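Local atomic coordinates of flocculation protein FLO11 (Saccharomyces cerevisiae, PDB entry 4UYT), a protein that mediates homotypic cell-cell binding in yeast flocculation through its N-terminal adhesin domain, and also plays a role in substrate adhesion, invasive growth and biofilm formation. Residues Y47-H52 against F166-D171; G55-D60 against W137-T142; K62-L67 against F123-G128; P117-Q122 against L146-N151. All coordinates share one frame; numbering follows the deposited sequence.

Contact 1: Y47-H52 against F166-D171; sequences YQITIH and FYWNID. With NA (sodium ion), chain G.
Tyr47 and Trp168 meet as a T-shaped (edge-to-face) aromatic pair across the interior of a fibronectin type III-like beta-sandwich, where strand 46-55 of one sheet packs against strand 166-169 of another. The strand segments stay 11.1 Å apart at closest approach, so side chains fill the gap between them. Trp168 CB points toward strand 46-55, and chi1 of 54° sets CG between the backbone N and the carbonyl carbon. Trp168 CD1 lies 3.8 Å from Tyr47 CE2. NE1 sits over the centre of the phenol face, 3.4 Å from Tyr47 CD2, with its N-H directed at the ring centre; the two ring planes stand 63° apart. Farther along the six-membered ring, CZ2 comes near Ile49 CG2, and Trp168 CH2 touches the same Ile49 CG2 at 3.8 Å. Ile49 crosses the indole at about a right angle, its branch methyl making the touch. Val39 and Val114 also pack on Trp168. Gln48 O of the same strand binds a sodium ion, together with Ser38 OG, and Gln48 OE1 accepts a bond from a water on that ion. A tyrosine serves at position 47 because its hydroxyl adds a polar end to a buried ring: Asp171 N, at the ring's edge and near its plane, donates to Tyr47 OH at 2.8 Å with an N-H...O angle of 164°.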
# COMPACT_ATOMS: atom_id res chain seq x y z
N TYR A 47 -0.69 -11.06 10.17
CA TYR A 47 0.58 -11.08 9.44
C TYR A 47 1.19 -9.71 9.50
O TYR A 47 0.49 -8.70 9.38
CB TYR A 47 0.36 -11.46 7.95
CG TYR A 47 -0.33 -12.77 7.79
CD1 TYR A 47 -1.71 -12.90 7.90
CD2 TYR A 47 0.41 -13.92 7.51
CE1 TYR A 47 -2.31 -14.10 7.78
CE2 TYR A 47 -0.21 -15.14 7.36
CZ TYR A 47 -1.59 -15.22 7.51
OH TYR A 47 -2.19 -16.43 7.35
N GLN A 48 2.51 -9.70 9.64
CA GLN A 48 3.30 -8.49 9.53
C GLN A 48 3.81 -8.42 8.10
O GLN A 48 4.51 -9.32 7.64
CB GLN A 48 4.45 -8.53 10.53
CG GLN A 48 5.23 -7.24 10.54
CD GLN A 48 6.20 -7.19 11.67
OE1 GLN A 48 7.15 -7.95 11.70
NE2 GLN A 48 5.98 -6.30 12.62
N ILE A 49 3.41 -7.37 7.38
CA ILE A 49 3.77 -7.21 5.98
C ILE A 49 4.58 -5.95 5.78
O ILE A 49 4.42 -4.99 6.55
CB ILE A 49 2.53 -7.23 5.06
CG1 ILE A 49 1.70 -5.95 5.11
CG2 ILE A 49 1.70 -8.45 5.39
CD1 ILE A 49 0.57 -5.92 4.09
N THR A 50 5.41 -5.97 4.75
CA THR A 50 6.16 -4.81 4.37
C THR A 50 5.79 -4.49 2.91
O THR A 50 5.80 -5.36 2.06
CB THR A 50 7.66 -5.06 4.49
OG1 THR A 50 7.94 -5.36 5.88
CG2 THR A 50 8.47 -3.85 4.07
N ILE A 51 5.51 -3.22 2.68
CA ILE A 51 5.23 -2.71 1.36
C ILE A 51 6.34 -1.76 0.90
O ILE A 51 6.97 -1.11 1.73
CB ILE A 51 3.84 -2.03 1.26
CG1 ILE A 51 3.73 -0.78 2.14
CG2 ILE A 51 2.76 -3.04 1.59
CD1 ILE A 51 2.46 0.04 1.95
N HIS A 52 6.51 -1.67 -0.42
CA HIS A 52 7.42 -0.75 -1.05
C HIS A 52 6.64 -0.01 -2.11
O HIS A 52 6.14 -0.63 -3.06
CB HIS A 52 8.60 -1.50 -1.66
CG HIS A 52 9.63 -0.63 -2.30
ND1 HIS A 52 10.52 -1.09 -3.23
CD2 HIS A 52 9.92 0.67 -2.10
CE1 HIS A 52 11.32 -0.11 -3.58
NE2 HIS A 52 10.98 0.97 -2.91
N PHE A 166 -2.66 -8.83 -3.34
CA PHE A 166 -1.64 -9.85 -3.15
C PHE A 166 -2.21 -10.96 -2.32
O PHE A 166 -3.15 -10.76 -1.53
CB PHE A 166 -0.41 -9.27 -2.44
CG PHE A 166 0.36 -8.33 -3.30
CD1 PHE A 166 -0.03 -7.00 -3.44
CD2 PHE A 166 1.50 -8.77 -3.98
CE1 PHE A 166 0.68 -6.17 -4.28
CE2 PHE A 166 2.22 -7.91 -4.81
CZ PHE A 166 1.80 -6.62 -4.94
N TYR A 167 -1.59 -12.13 -2.41
CA TYR A 167 -1.96 -13.25 -1.55
C TYR A 167 -0.72 -14.04 -1.18
O TYR A 167 0.36 -13.89 -1.76
CB TYR A 167 -3.04 -14.10 -2.22
CG TYR A 167 -2.64 -14.86 -3.47
CD1 TYR A 167 -1.89 -16.03 -3.39
CD2 TYR A 167 -3.13 -14.50 -4.71
CE1 TYR A 167 -1.60 -16.80 -4.47
CE2 TYR A 167 -2.84 -15.28 -5.85
CZ TYR A 167 -2.06 -16.43 -5.70
OH TYR A 167 -1.74 -17.26 -6.75
N TRP A 168 -0.86 -14.87 -0.16
CA TRP A 168 0.26 -15.64 0.39
C TRP A 168 -0.31 -16.82 1.18
O TRP A 168 -1.50 -16.96 1.38
CB TRP A 168 1.13 -14.78 1.27
CG TRP A 168 0.42 -14.05 2.37
CD1 TRP A 168 -0.00 -14.57 3.57
CD2 TRP A 168 0.03 -12.69 2.37
NE1 TRP A 168 -0.63 -13.60 4.32
CE2 TRP A 168 -0.60 -12.43 3.62
CE3 TRP A 168 0.20 -11.63 1.47
CZ2 TRP A 168 -1.02 -11.16 4.00
CZ3 TRP A 168 -0.22 -10.38 1.84
CH2 TRP A 168 -0.82 -10.15 3.10
N ASN A 169 0.60 -17.67 1.65
CA ASN A 169 0.20 -18.88 2.34
C ASN A 169 -0.38 -18.60 3.75
O ASN A 169 0.20 -17.86 4.54
CB ASN A 169 1.34 -19.86 2.47
CG ASN A 169 1.56 -20.67 1.20
OD1 ASN A 169 1.36 -20.18 0.08
ND2 ASN A 169 1.99 -21.90 1.35
N ILE A 170 -1.46 -19.29 4.05
CA ILE A 170 -2.06 -19.28 5.39
C ILE A 170 -1.00 -19.71 6.40
O ILE A 170 -0.31 -20.73 6.23
CB ILE A 170 -3.28 -20.21 5.43
CG1 ILE A 170 -4.40 -19.67 4.52
CG2 ILE A 170 -3.79 -20.39 6.86
CD1 ILE A 170 -5.45 -20.71 4.18
N ASP A 171 -0.87 -18.92 7.46
CA ASP A 171 0.07 -19.11 8.56
C ASP A 171 1.53 -19.14 8.06
O ASP A 171 2.44 -19.55 8.80
CB ASP A 171 -0.26 -20.35 9.38
CG ASP A 171 -1.66 -20.32 9.94
OD1 ASP A 171 -2.20 -19.19 10.11
OD2 ASP A 171 -2.24 -21.40 10.17
NA NA G . 7.14 -8.44 7.01
O HOH W 1 8.33 -8.45 9.10

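Contact 2: G55-D60 against W137-T142; sequences GKENID and WQWGTT
Trp137 NE1 donates to Gly140 O at 2.7 Å, meeting a lone pair in the carbonyl plane though the oxygen lies 19° out of the indole plane. This bond within loop 137-142 restrains the rotation of the indole that, with Trp139, receives Ile59 from loop 55-60. Trp139 CE3 leans on one face of the Trp137 ring and Thr142 CG2 on the opposite face. Ile59 lies over Trp139 in a CH-pi contact: CG1 is 3.8 Å from the centroid of the five-membered ring, while Ile59 CD1 touches Trp139 CG at 3.7 Å. CG1 is anti to the carbonyl carbon (chi1 -60°) and CG2 anti to the backbone N; CG1 lies over Trp139 while Ile59 CG2 meets Trp137 CZ3 at 4.0 Å, so the beta-branched residue serves both indoles. Toward the surface, Glu57 CB approaches Trp139 NE1 at 3.8 Å. The contact joins the loop after strand 46-55 to the one before strand 143-147, beside Tyr63 and Tyr125, which meet Trp139 (edge-to-face) and Trp137. No hydrogen bond crosses between the two segments, so their cohesion here is apolar and dispersive, consistent with the aromatic character of a domain that adheres through hydrophobic bands.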
# COMPACT_ATOMS: atom_id res chain seq x y z
N GLY A 55 6.98 6.13 -6.78
CA GLY A 55 6.38 7.05 -7.73
C GLY A 55 7.18 7.11 -9.02
O GLY A 55 8.39 6.87 -9.02
N LYS A 56 6.53 7.45 -10.13
CA LYS A 56 7.21 7.47 -11.42
C LYS A 56 8.37 8.46 -11.46
O LYS A 56 9.43 8.17 -12.01
CB LYS A 56 6.20 7.81 -12.54
CG LYS A 56 6.77 7.67 -13.94
CD LYS A 56 5.71 7.47 -15.02
CE LYS A 56 6.32 7.29 -16.40
NZ LYS A 56 5.31 6.74 -17.35
N GLU A 57 8.12 9.63 -10.88
CA GLU A 57 9.13 10.65 -10.73
C GLU A 57 9.39 10.90 -9.26
O GLU A 57 8.53 10.63 -8.40
CB GLU A 57 8.66 11.96 -11.37
CG GLU A 57 8.24 11.86 -12.83
CD GLU A 57 9.38 11.48 -13.77
OE1 GLU A 57 10.56 11.74 -13.43
OE2 GLU A 57 9.10 10.93 -14.86
N ASN A 58 10.57 11.43 -8.98
CA ASN A 58 10.95 11.72 -7.62
C ASN A 58 10.32 13.04 -7.18
O ASN A 58 10.51 14.07 -7.83
CB ASN A 58 12.47 11.80 -7.49
CG ASN A 58 12.90 11.92 -6.05
OD1 ASN A 58 12.51 11.11 -5.22
ND2 ASN A 58 13.67 12.95 -5.72
N ILE A 59 9.60 13.02 -6.06
CA ILE A 59 9.00 14.20 -5.45
C ILE A 59 9.65 14.40 -4.09
O ILE A 59 9.58 13.56 -3.20
CB ILE A 59 7.48 14.08 -5.32
CG1 ILE A 59 6.86 13.89 -6.70
CG2 ILE A 59 6.90 15.29 -4.59
CD1 ILE A 59 5.36 13.70 -6.67
N ASP A 60 10.29 15.55 -3.95
CA ASP A 60 10.97 15.88 -2.72
C ASP A 60 10.03 15.87 -1.52
O ASP A 60 8.87 16.28 -1.62
CB ASP A 60 11.63 17.26 -2.82
CG ASP A 60 12.61 17.50 -1.69
OD1 ASP A 60 13.79 17.14 -1.86
OD2 ASP A 60 12.21 18.03 -0.63
N TRP A 137 5.49 22.70 -8.18
CA TRP A 137 4.79 21.43 -8.26
C TRP A 137 4.49 21.10 -9.72
O TRP A 137 3.97 21.93 -10.46
CB TRP A 137 3.51 21.50 -7.44
CG TRP A 137 2.75 20.24 -7.55
CD1 TRP A 137 1.79 19.98 -8.46
CD2 TRP A 137 2.91 19.05 -6.76
NE1 TRP A 137 1.34 18.69 -8.30
CE2 TRP A 137 2.00 18.11 -7.26
CE3 TRP A 137 3.73 18.69 -5.68
CZ2 TRP A 137 1.89 16.83 -6.74
CZ3 TRP A 137 3.61 17.44 -5.15
CH2 TRP A 137 2.71 16.51 -5.69
N GLN A 138 4.81 19.88 -10.14
CA GLN A 138 4.59 19.50 -11.52
C GLN A 138 4.14 18.06 -11.71
O GLN A 138 4.42 17.48 -12.75
CB GLN A 138 5.85 19.79 -12.33
CG GLN A 138 7.09 19.08 -11.85
CD GLN A 138 8.31 19.41 -12.70
OE1 GLN A 138 9.34 19.84 -12.19
NE2 GLN A 138 8.18 19.21 -14.00
N TRP A 139 3.43 17.51 -10.73
CA TRP A 139 3.08 16.11 -10.80
C TRP A 139 1.58 15.85 -10.71
O TRP A 139 1.19 14.73 -10.38
CB TRP A 139 3.88 15.30 -9.75
CG TRP A 139 5.35 15.54 -9.88
CD1 TRP A 139 6.20 14.98 -10.80
CD2 TRP A 139 6.12 16.47 -9.13
NE1 TRP A 139 7.46 15.48 -10.63
CE2 TRP A 139 7.45 16.41 -9.63
CE3 TRP A 139 5.83 17.33 -8.08
CZ2 TRP A 139 8.48 17.19 -9.09
CZ3 TRP A 139 6.85 18.10 -7.55
CH2 TRP A 139 8.15 18.03 -8.06
N GLY A 140 0.74 16.84 -11.01
CA GLY A 140 -0.70 16.62 -11.06
C GLY A 140 -1.39 16.67 -9.72
O GLY A 140 -0.99 17.42 -8.83
N THR A 141 -2.46 15.90 -9.58
CA THR A 141 -3.34 16.00 -8.44
C THR A 141 -2.56 15.90 -7.13
O THR A 141 -1.73 15.01 -6.97
CB THR A 141 -4.38 14.89 -8.57
OG1 THR A 141 -5.11 15.16 -9.78
CG2 THR A 141 -5.32 14.84 -7.39
N THR A 142 -2.85 16.78 -6.17
CA THR A 142 -2.05 16.92 -4.97
C THR A 142 -2.54 16.19 -3.72
O THR A 142 -1.74 15.87 -2.86
CB THR A 142 -1.85 18.40 -4.61
OG1 THR A 142 -3.13 19.04 -4.53
CG2 THR A 142 -1.01 19.10 -5.67

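Contact 3: K62-L67 against F123-G128; sequences KYLWSL and FEYLQG
Glu124 O accepts two backbone bonds, from Trp65 N at 2.8 Å and from Ser66 N at 3.1 Å. Two successive residues thus face one, the signature of a classic beta bulge. Glu124 N returns a bond to Ser66 O, and beyond the bulge Leu126 N donates to Tyr63 O at 2.8 Å, nearly along the C=O axis. Outside this ladder, Glu124 stretches its chain beyond CG and brings OE1 to the edge of the Trp65 indole, 3.3 Å from Trp65 CD1, with carboxylate and ring nearly coplanar. A water joins the two residues, donating to OE1 and accepting a weak bond from Trp65 NE1. Over one indole face lies the chain of Gln127 and Gly128; Gly128 CA stands 3.7 Å from the centroid of the six-membered ring, and a glycine suits the place because a CB would run into Trp65 CZ3. On the other side of the sheet the leucines cover aromatic rings. Leu67 CD1 sits over the centre of Phe123, 3.5 Å from its centroid, and Leu64 CD1 lies over the face of Tyr125, offset toward the rim. Phe123 also stacks with Phe144, while Tyr125 OH hydrogen-bonds Tyr32 OH. The whole is an antiparallel pairing of strands 64-70 and 120-125, with a classic bulge at Trp65-Ser66, in a sheet of the fibronectin type III-like sandwich.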
# COMPACT_ATOMS: atom_id res chain seq x y z
N LYS A 62 9.74 17.85 0.81
CA LYS A 62 9.24 19.16 1.20
C LYS A 62 7.83 19.42 0.70
O LYS A 62 7.09 20.21 1.30
CB LYS A 62 10.18 20.27 0.71
CG LYS A 62 10.08 20.57 -0.77
CD LYS A 62 11.21 21.47 -1.23
CE LYS A 62 11.02 21.86 -2.68
NZ LYS A 62 12.19 22.65 -3.17
N TYR A 63 7.43 18.75 -0.38
CA TYR A 63 6.08 18.94 -0.92
C TYR A 63 5.00 18.22 -0.11
O TYR A 63 3.82 18.48 -0.31
CB TYR A 63 6.02 18.45 -2.36
CG TYR A 63 6.90 19.19 -3.34
CD1 TYR A 63 6.53 20.44 -3.82
CD2 TYR A 63 8.09 18.65 -3.78
CE1 TYR A 63 7.32 21.13 -4.72
CE2 TYR A 63 8.90 19.33 -4.68
CZ TYR A 63 8.50 20.56 -5.14
OH TYR A 63 9.31 21.23 -6.03
N LEU A 64 5.40 17.30 0.76
CA LEU A 64 4.47 16.44 1.49
C LEU A 64 3.96 17.06 2.79
O LEU A 64 4.74 17.54 3.61
CB LEU A 64 5.15 15.12 1.80
CG LEU A 64 4.24 14.03 2.38
CD1 LEU A 64 3.25 13.53 1.34
CD2 LEU A 64 5.08 12.89 2.90
N TRP A 65 2.64 17.01 3.00
CA TRP A 65 2.02 17.40 4.27
C TRP A 65 1.70 16.16 5.13
O TRP A 65 2.04 16.12 6.31
CB TRP A 65 0.78 18.26 4.02
CG TRP A 65 0.07 18.67 5.26
CD1 TRP A 65 -1.18 18.32 5.62
CD2 TRP A 65 0.58 19.50 6.31
NE1 TRP A 65 -1.51 18.88 6.84
CE2 TRP A 65 -0.44 19.60 7.29
CE3 TRP A 65 1.79 20.14 6.54
CZ2 TRP A 65 -0.29 20.36 8.45
CZ3 TRP A 65 1.93 20.90 7.71
CH2 TRP A 65 0.90 20.99 8.65
N SER A 66 1.09 15.15 4.53
CA SER A 66 0.76 13.97 5.30
C SER A 66 0.64 12.76 4.40
O SER A 66 0.30 12.85 3.21
CB SER A 66 -0.53 14.18 6.08
OG SER A 66 -1.65 14.29 5.21
N LEU A 67 0.88 11.61 5.01
CA LEU A 67 0.84 10.33 4.33
C LEU A 67 0.41 9.30 5.36
O LEU A 67 1.01 9.20 6.43
CB LEU A 67 2.22 9.99 3.77
CG LEU A 67 2.31 8.68 2.99
CD1 LEU A 67 1.46 8.73 1.74
CD2 LEU A 67 3.75 8.39 2.64
N PHE A 123 -2.49 10.43 0.37
CA PHE A 123 -1.42 11.40 0.18
C PHE A 123 -2.02 12.80 0.25
O PHE A 123 -3.05 13.09 -0.38
CB PHE A 123 -0.82 11.26 -1.21
CG PHE A 123 0.01 10.02 -1.45
CD1 PHE A 123 -0.59 8.78 -1.64
CD2 PHE A 123 1.39 10.10 -1.55
CE1 PHE A 123 0.18 7.66 -1.89
CE2 PHE A 123 2.16 8.99 -1.84
CZ PHE A 123 1.56 7.77 -2.02
N GLU A 124 -1.34 13.69 0.96
CA GLU A 124 -1.66 15.11 0.90
C GLU A 124 -0.36 15.84 0.66
O GLU A 124 0.48 15.95 1.55
CB GLU A 124 -2.31 15.61 2.20
CG GLU A 124 -3.68 15.05 2.50
CD GLU A 124 -4.28 15.57 3.81
OE1 GLU A 124 -3.65 16.39 4.51
OE2 GLU A 124 -5.41 15.14 4.13
N TYR A 125 -0.24 16.39 -0.55
CA TYR A 125 0.84 17.28 -0.89
C TYR A 125 0.34 18.72 -0.91
O TYR A 125 -0.84 19.00 -1.12
CB TYR A 125 1.37 16.95 -2.28
CG TYR A 125 2.05 15.60 -2.45
CD1 TYR A 125 3.40 15.45 -2.17
CD2 TYR A 125 1.38 14.51 -3.01
CE1 TYR A 125 4.07 14.25 -2.37
CE2 TYR A 125 2.04 13.32 -3.24
CZ TYR A 125 3.39 13.18 -2.93
OH TYR A 125 4.10 12.02 -3.18
N LEU A 126 1.26 19.64 -0.67
CA LEU A 126 0.99 21.07 -0.83
C LEU A 126 -0.09 21.61 0.12
O LEU A 126 -0.72 22.61 -0.18
CB LEU A 126 0.58 21.42 -2.28
CG LEU A 126 1.58 21.24 -3.41
CD1 LEU A 126 1.07 21.96 -4.65
CD2 LEU A 126 2.97 21.75 -3.05
N GLN A 127 -0.28 20.96 1.26
CA GLN A 127 -1.19 21.45 2.29
C GLN A 127 -0.35 21.92 3.44
O GLN A 127 0.86 21.65 3.51
CB GLN A 127 -2.17 20.36 2.73
CG GLN A 127 -3.14 19.92 1.64
CD GLN A 127 -4.02 21.05 1.13
OE1 GLN A 127 -4.37 21.10 -0.06
NE2 GLN A 127 -4.39 21.97 2.01
N GLY A 128 -0.97 22.67 4.35
CA GLY A 128 -0.24 23.19 5.49
C GLY A 128 0.96 23.98 5.03
O GLY A 128 0.89 24.73 4.04
O HOH W 2 -3.65 16.40 7.58

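Contact 4: P117-Q122 against L146-N151; sequences PNFQIQ and LSTGCN
With OG1 of Thr148 set between its own backbone N and carbonyl carbon (chi1 67°) and CG of Asn118 anti to the carbonyl carbon (chi1 -69°), the hydroxyl and the amide meet across the two segments. Asn118 ND2 donates to Thr148 OG1 at 2.7 Å, the oxygen lying 24° out of the amide plane, and Phe119 N donates to the same Thr148 OG1 at 3.1 Å, so two N-H groups grip it. Thr148 N in turn donates to Phe119 O. Threonine suits the place because it offers a methyl as well as a hydroxyl: CG2 lies over the Phe119 ring in a CH-pi contact, 3.9 Å from its centroid and offset toward the rim. This is the point where strand 143-147 leaves strand 120-125, in the sheet of a fibronectin type III-like sandwich; the antiparallel ladder runs on through Ile121 N to Leu146 O at 2.8 Å and Leu146 N to Ile121 O. Gly149 fits because a side chain would collide with Asn118 OD1 and its backbone angles disfavour one. Cys150 follows, disulfide-bonded to Cys15. Asn118 OD1 accepts from two waters: one also receives a bond from Cys150 N, and the other accepts from Asn151 ND2, 2.7 Å from the water oxygen.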
# COMPACT_ATOMS: atom_id res chain seq x y z
N PRO A 117 -5.99 -8.13 2.95
CA PRO A 117 -7.15 -7.23 2.97
C PRO A 117 -6.73 -5.91 2.34
O PRO A 117 -5.63 -5.42 2.64
CB PRO A 117 -7.46 -7.10 4.47
CG PRO A 117 -6.11 -7.29 5.15
CD PRO A 117 -5.36 -8.28 4.28
N ASN A 118 -7.58 -5.33 1.51
CA ASN A 118 -7.20 -4.15 0.78
C ASN A 118 -7.25 -2.92 1.68
O ASN A 118 -7.95 -2.84 2.67
CB ASN A 118 -8.06 -4.02 -0.47
CG ASN A 118 -7.74 -5.10 -1.47
OD1 ASN A 118 -8.66 -5.82 -1.97
ND2 ASN A 118 -6.50 -5.28 -1.77
N PHE A 119 -6.49 -1.93 1.27
CA PHE A 119 -6.34 -0.70 2.02
C PHE A 119 -6.10 0.43 1.02
O PHE A 119 -5.99 0.21 -0.19
CB PHE A 119 -5.20 -0.82 3.07
CG PHE A 119 -3.86 -1.21 2.48
CD1 PHE A 119 -3.03 -0.26 1.94
CD2 PHE A 119 -3.44 -2.52 2.47
CE1 PHE A 119 -1.81 -0.61 1.38
CE2 PHE A 119 -2.22 -2.89 1.93
CZ PHE A 119 -1.41 -1.92 1.39
N GLN A 120 -6.00 1.64 1.55
CA GLN A 120 -5.68 2.80 0.75
C GLN A 120 -4.53 3.54 1.38
O GLN A 120 -4.27 3.43 2.58
CB GLN A 120 -6.89 3.72 0.59
CG GLN A 120 -8.12 3.01 0.07
CD GLN A 120 -8.86 2.29 1.17
OE1 GLN A 120 -9.11 2.86 2.22
NE2 GLN A 120 -9.18 1.01 0.95
N ILE A 121 -3.85 4.30 0.54
CA ILE A 121 -2.81 5.19 1.00
C ILE A 121 -3.23 6.61 0.63
O ILE A 121 -3.47 6.90 -0.55
CB ILE A 121 -1.43 4.83 0.41
CG1 ILE A 121 -1.10 3.35 0.67
CG2 ILE A 121 -0.38 5.75 1.01
CD1 ILE A 121 0.27 2.93 0.18
N GLN A 122 -3.35 7.45 1.66
CA GLN A 122 -3.85 8.81 1.51
C GLN A 122 -2.65 9.73 1.50
O GLN A 122 -1.92 9.85 2.50
CB GLN A 122 -4.80 9.13 2.66
CG GLN A 122 -5.39 10.52 2.66
CD GLN A 122 -6.14 10.79 3.95
OE1 GLN A 122 -7.05 10.06 4.32
NE2 GLN A 122 -5.73 11.83 4.66
N LEU A 146 -4.78 6.23 -3.01
CA LEU A 146 -4.45 5.12 -3.90
C LEU A 146 -4.86 3.84 -3.20
O LEU A 146 -4.46 3.58 -2.06
CB LEU A 146 -2.97 5.08 -4.21
CG LEU A 146 -2.45 6.31 -4.93
CD1 LEU A 146 -0.97 6.13 -5.25
CD2 LEU A 146 -3.24 6.65 -6.19
N SER A 147 -5.63 3.03 -3.90
CA SER A 147 -6.19 1.84 -3.32
C SER A 147 -5.59 0.56 -3.89
O SER A 147 -5.18 0.51 -5.04
CB SER A 147 -7.69 1.83 -3.57
OG SER A 147 -7.92 1.75 -4.95
N THR A 148 -5.61 -0.51 -3.08
CA THR A 148 -5.18 -1.81 -3.54
C THR A 148 -6.39 -2.66 -3.90
O THR A 148 -7.48 -2.51 -3.35
CB THR A 148 -4.35 -2.58 -2.47
OG1 THR A 148 -5.17 -2.92 -1.35
CG2 THR A 148 -3.20 -1.77 -1.96
N GLY A 149 -6.13 -3.65 -4.76
CA GLY A 149 -7.05 -4.74 -4.91
C GLY A 149 -7.15 -5.29 -6.32
O GLY A 149 -6.84 -4.60 -7.32
N CYS A 150 -7.62 -6.52 -6.38
CA CYS A 150 -7.86 -7.24 -7.64
C CYS A 150 -9.34 -7.42 -7.96
O CYS A 150 -9.65 -8.00 -8.98
CB CYS A 150 -7.21 -8.62 -7.57
SG CYS A 150 -5.42 -8.62 -7.51
N ASN A 151 -10.21 -6.91 -7.12
CA ASN A 151 -11.65 -7.13 -7.17
C ASN A 151 -12.48 -5.99 -7.72
O ASN A 151 -13.68 -5.98 -7.52
CB ASN A 151 -12.14 -7.45 -5.73
CG ASN A 151 -11.65 -6.43 -4.65
OD1 ASN A 151 -10.69 -5.62 -4.86
ND2 ASN A 151 -12.28 -6.51 -3.46
O HOH W 3 -7.70 -8.01 -3.85
O HOH W 4 -11.63 -5.00 -1.36
O HOH W 5 -8.94 -0.69 -1.61

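Contacts 3 and 4 use the same strand, 120-125, pairing it with strand 64-70 on one side and 143-147 on the other; they meet where Leu67 CD1 packs on Ile121 CG2 at 3.6 Å. Contact 1 reaches this sheet across the sandwich core, Ile51 CD1 lying 4.0 Å from Ile121 CD1. Contact 2 adjoins contact 3, their centres about 11 Å apart: Trp137 CH2 lies 3.4 Å from Tyr125 CG, and Trp139 CH2 lies 3.7 Å from Tyr63 CE2. Contacts 2 and 3 lie far from contact 1, whose centre is about 28 Å from each of theirs and which supplies Gln48 to the sodium site shared with Ser38.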